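Local coordinates for protein HTLV-2 integrase catalytic core domain (Human T-cell leukemia virus 2, PDB 6QBT) that probably inserts reverse-transcribed viral DNA into the host genome as the magnesium-binding catalytic core of a retroviral integrase, at residues 5-8 with 9-12; 81-84 with 85-89. All blocks are in the same frame, centred on the assembly; numbering follows the deposited sequence.

Contact 1 (5-8 with 9-12)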
loop_
_atom_site.group_PDB
_atom_site.type_symbol
_atom_site.label_atom_id
_atom_site.label_comp_id
_atom_site.label_asym_id
_atom_site.label_seq_id
_atom_site.Cartn_x
_atom_site.Cartn_y
_atom_site.Cartn_z
ATOM N N LEU A 5 19.629 11.868 -8.913
ATOM C CA LEU A 5 18.420 11.260 -9.415
ATOM C C LEU A 5 17.655 10.802 -8.189
ATOM O O LEU A 5 18.152 10.943 -7.062
ATOM C CB LEU A 5 18.758 10.134 -10.398
ATOM C CG LEU A 5 19.226 8.763 -9.903
ATOM C CD1 LEU A 5 19.221 7.816 -11.096
ATOM C CD2 LEU A 5 20.607 8.783 -9.254
ATOM N N PRO A 6 16.427 10.297 -8.385
ATOM C CA PRO A 6 15.682 9.867 -7.219
ATOM C C PRO A 6 16.408 8.760 -6.448
ATOM O O PRO A 6 17.110 7.944 -7.049
ATOM C CB PRO A 6 14.373 9.360 -7.806
ATOM C CG PRO A 6 14.240 9.982 -9.158
ATOM C CD PRO A 6 15.641 10.187 -9.637
ATOM N N ASN A 7 16.249 8.783 -5.125
ATOM C CA ASN A 7 16.850 7.846 -4.178
ATOM C C ASN A 7 18.369 7.828 -4.111
ATOM O O ASN A 7 18.972 6.894 -3.553
ATOM C CB ASN A 7 16.258 6.446 -4.348
ATOM C CG ASN A 7 14.795 6.387 -3.970
ATOM O OD1 ASN A 7 14.321 7.219 -3.216
ATOM N ND2 ASN A 7 14.064 5.429 -4.529
ATOM N N HIS A 8 18.998 8.897 -4.597
ATOM C CA HIS A 8 20.434 9.093 -4.413
ATOM C C HIS A 8 20.668 9.619 -2.978
ATOM O O HIS A 8 21.389 8.989 -2.203
ATOM C CB HIS A 8 21.008 9.976 -5.526
ATOM C CG HIS A 8 22.478 10.242 -5.408
ATOM N ND1 HIS A 8 23.134 11.135 -6.226
ATOM C CD2 HIS A 8 23.418 9.772 -4.551
ATOM C CE1 HIS A 8 24.409 11.202 -5.887
ATOM N NE2 HIS A 8 24.608 10.385 -4.870
ATOM N N ILE A 9 20.036 10.736 -2.613
ATOM C CA ILE A 9 20.272 11.370 -1.309
ATOM C C ILE A 9 18.949 11.847 -0.715
ATOM O O ILE A 9 18.228 12.612 -1.352
ATOM C CB ILE A 9 21.192 12.616 -1.410
ATOM C CG1 ILE A 9 22.541 12.276 -2.051
ATOM C CG2 ILE A 9 21.359 13.272 -0.028
ATOM C CD1 ILE A 9 23.464 13.469 -2.261
ATOM N N TRP A 10 18.648 11.381 0.492
ATOM C CA TRP A 10 17.525 11.862 1.286
ATOM C C TRP A 10 17.958 12.731 2.476
ATOM O O TRP A 10 19.082 12.591 2.980
ATOM C CB TRP A 10 16.779 10.691 1.871
ATOM C CG TRP A 10 15.990 9.888 0.929
ATOM C CD1 TRP A 10 15.959 9.976 -0.426
ATOM C CD2 TRP A 10 15.166 8.817 1.281
ATOM N NE1 TRP A 10 15.141 9.038 -0.933
ATOM C CE2 TRP A 10 14.630 8.302 0.099
ATOM C CE3 TRP A 10 14.796 8.245 2.502
ATOM C CZ2 TRP A 10 13.724 7.226 0.087
ATOM C CZ3 TRP A 10 13.893 7.176 2.497
ATOM C CH2 TRP A 10 13.378 6.673 1.288
ATOM N N GLN A 11 17.043 13.603 2.914
ATOM C CA GLN A 11 17.184 14.365 4.170
ATOM C C GLN A 11 16.112 13.890 5.125
ATOM O O GLN A 11 14.980 13.670 4.702
ATOM C CB GLN A 11 16.938 15.846 3.945
ATOM C CG GLN A 11 17.791 16.487 2.883
ATOM C CD GLN A 11 18.826 17.359 3.484
ATOM O OE1 GLN A 11 19.539 16.956 4.418
ATOM N NE2 GLN A 11 18.899 18.580 2.987
ATOM N N GLY A 12 16.458 13.757 6.402
ATOM C CA GLY A 12 15.519 13.280 7.435
ATOM C C GLY A 12 15.672 14.076 8.707
ATOM O O GLY A 12 16.787 14.454 9.066
HETATM O O HOH W 1 18.064 11.917 -4.516
#
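Ile-9 lays its CG1 methylene over one face of the His-8 imidazole, 3.9 Å from the ring centroid and displaced toward the rim, a CH-pi contact between sequence neighbours whose side chains run alongside one another. The closest ring atom is His-8 CD2, 3.6 Å from Ile-9 CG1, while the terminal CD1 methyl of Ile-9 barely reaches NE2. The imidazole stands there because its CG is anti to the backbone N (chi1 179°) and therefore beside the carbonyl that leads into Ile-9. A hydrogen bond between ND1 of His-8 and the backbone N of Leu-4 restrains the ring's rotation.

Residues Leu-5 to His-8 form a type II beta turn, with Pro-6 and the positive-phi Asn-7 at its corners, immediately before strand 9-19, the central strand of the RNase H-like sheet, which carries the magnesium ligand Asp-13. The bond closing the turn, from His-8 N to Leu-5 O, is weak at 3.3 Å. A water lies 2.7 Å from Leu-5 O and accepts from Ile-9 N at 3.0 Å, bridging the start of the turn and the first strand residue.

The side chains of Asn-7 and Trp-10 lie side by side and point the same way. The indole NE1 of Trp-10 donates to Asn-7 OD1 at 3.0 Å through a bent bond (N-H...O 137°); the oxygen sits at the ring edge, close to the indole plane, whereas the amide itself is turned 61° from that plane. NE1 also makes a weak bond to Asp-31 OD2. The other end of the amide, Asn-7 ND2, bonds to Leu-61 O at the end of helix 47-61, against which the buried indole packs through Phe-54, Ala-57 and Ile-58.

Contact 2 (81-84 with 85-89)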
loop_
_atom_site.group_PDB
_atom_site.type_symbol
_atom_site.label_atom_id
_atom_site.label_comp_id
_atom_site.label_asym_id
_atom_site.label_seq_id
_atom_site.Cartn_x
_atom_site.Cartn_y
_atom_site.Cartn_z
ATOM N N GLN A 81 22.682 2.979 13.396
ATOM C CA GLN A 81 23.918 2.787 12.631
ATOM C C GLN A 81 24.051 1.343 12.144
ATOM O O GLN A 81 24.454 1.106 11.011
ATOM C CB GLN A 81 25.177 3.184 13.417
ATOM C CG GLN A 81 25.237 4.629 13.932
ATOM C CD GLN A 81 25.021 5.714 12.876
ATOM O OE1 GLN A 81 25.437 5.597 11.715
ATOM N NE2 GLN A 81 24.373 6.799 13.294
ATOM N N GLU A 82 23.710 0.375 12.984
ATOM C CA GLU A 82 23.773 -1.032 12.559
ATOM C C GLU A 82 22.830 -1.319 11.385
ATOM O O GLU A 82 23.185 -2.046 10.467
ATOM C CB GLU A 82 23.480 -1.982 13.723
ATOM C CG GLU A 82 24.689 -2.203 14.619
ATOM C CD GLU A 82 24.374 -2.943 15.920
ATOM O OE1 GLU A 82 23.227 -3.406 16.103
ATOM O OE2 GLU A 82 25.279 -3.053 16.772
ATOM N N PHE A 83 21.634 -0.729 11.430
ATOM C CA PHE A 83 20.657 -0.862 10.368
ATOM C C PHE A 83 21.249 -0.330 9.068
ATOM O O PHE A 83 21.289 -1.029 8.062
ATOM C CB PHE A 83 19.357 -0.138 10.762
ATOM C CG PHE A 83 18.277 -0.223 9.729
ATOM C CD1 PHE A 83 18.234 0.689 8.667
ATOM C CD2 PHE A 83 17.290 -1.208 9.809
ATOM C CE1 PHE A 83 17.231 0.601 7.706
ATOM C CE2 PHE A 83 16.284 -1.286 8.853
ATOM C CZ PHE A 83 16.259 -0.389 7.799
ATOM N N CYS A 84 21.770 0.880 9.109
ATOM C CA CYS A 84 22.346 1.492 7.896
ATOM C C CYS A 84 23.557 0.732 7.358
ATOM O O CYS A 84 23.677 0.527 6.152
ATOM C CB CYS A 84 22.678 2.970 8.141
ATOM S SG CYS A 84 21.182 3.967 8.334
ATOM N N THR A 85 24.422 0.279 8.256
ATOM C CA THR A 85 25.593 -0.476 7.870
ATOM C C THR A 85 25.215 -1.810 7.218
ATOM O O THR A 85 25.753 -2.171 6.161
ATOM C CB THR A 85 26.511 -0.765 9.087
ATOM O OG1 THR A 85 26.710 0.423 9.854
ATOM C CG2 THR A 85 27.860 -1.256 8.626
ATOM N N SER A 86 24.318 -2.543 7.869
ATOM C CA SER A 86 23.867 -3.865 7.400
ATOM C C SER A 86 23.230 -3.825 6.024
ATOM O O SER A 86 23.368 -4.755 5.237
ATOM C CB SER A 86 22.808 -4.414 8.352
ATOM O OG SER A 86 23.298 -4.459 9.671
ATOM N N TYR A 87 22.485 -2.762 5.754
ATOM C CA TYR A 87 21.775 -2.655 4.481
ATOM C C TYR A 87 22.388 -1.664 3.496
ATOM O O TYR A 87 21.730 -1.317 2.510
ATOM C CB TYR A 87 20.278 -2.404 4.740
ATOM C CG TYR A 87 19.709 -3.448 5.675
ATOM C CD1 TYR A 87 19.725 -4.802 5.314
ATOM C CD2 TYR A 87 19.165 -3.089 6.916
ATOM C CE1 TYR A 87 19.203 -5.772 6.159
ATOM C CE2 TYR A 87 18.652 -4.044 7.775
ATOM C CZ TYR A 87 18.664 -5.392 7.404
ATOM O OH TYR A 87 18.170 -6.361 8.280
ATOM N N HIS A 88 23.647 -1.258 3.735
ATOM C CA HIS A 88 24.461 -0.444 2.789
ATOM C C HIS A 88 23.823 0.896 2.435
ATOM O O HIS A 88 23.647 1.250 1.271
ATOM C CB HIS A 88 24.832 -1.255 1.548
ATOM C CG HIS A 88 25.496 -2.547 1.882
ATOM N ND1 HIS A 88 24.855 -3.767 1.777
ATOM C CD2 HIS A 88 26.716 -2.807 2.413
ATOM C CE1 HIS A 88 25.668 -4.729 2.183
ATOM N NE2 HIS A 88 26.805 -4.174 2.567
ATOM N N ILE A 89 23.458 1.629 3.474
ATOM C CA ILE A 89 22.935 2.969 3.332
ATOM C C ILE A 89 23.964 3.904 3.981
ATOM O O ILE A 89 24.231 3.800 5.189
ATOM C CB ILE A 89 21.562 3.106 4.020
ATOM C CG1 ILE A 89 20.533 2.151 3.387
ATOM C CG2 ILE A 89 21.053 4.534 3.892
ATOM C CD1 ILE A 89 19.268 1.941 4.204
#
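A Schellman motif ends helix 78-86: Ile-89 N donates to Cys-84 O at 2.9 Å in an almost perfectly straight bond (179°), while the inner bond from His-88 N to Thr-85 O is weak. His-88, with positive phi, is the C-prime residue whose backbone turns the chain back, bringing CB of Ile-89 to 4.3 Å from CB of Cys-84.

In the last turn two hydroxyls fold back onto the helix backbone. Thr-85 OG1 donates to Gln-81 O at 2.6 Å, and Ser-86 OG to Glu-82 O at 2.5 Å, each from above the carbonyl plane. Both carbonyls also accept the regular helical N-H of the same residue, so each oxygen is gripped twice; at Glu-82 O the two Ser-86 donors arrive from opposite faces.

Phe-83 and Tyr-87 make a T-shaped pair, with centroids 5.1 Å apart and planes at 70°. The CD2-CE2 edge of Tyr-87 points into the Phe-83 face, CD2 lying over its centre. The chi1 of Phe-83 (-180°) carries its ring along the helix toward the C-terminal end, where CE1 also approaches Ile-89 CD1.

Leu-142 of a neighbouring subunit packs on Phe-83 and Ile-89, and Thr-138 of that subunit on Tyr-87, while the buried side meets Ile-51, Leu-55 and Phe-54 of helix 47-61 and Ile-67 of strand 66-68.

In the fold
Both contacts are local and sit where a regular element begins or ends: contact 1 leads into the central strand 9-19, contact 2 closes helix 78-86 just before strand 90-92, outermost in the sheet of this chain. Their centres lie 16 Å apart and their nearest atoms about 7 Å apart, without touching, but helix 47-61 and strand 66-68 pack against both. Contact 1 is nearer the chain centre, and it pairs an isoleucine-imidazole contact with a buried indole bonded to a side-chain amide, with a water at the turn. Contact 2, farther out, combines hydroxyls of surface residues bonded to helix carbonyls with an aromatic pair, and it alone meets a second subunit.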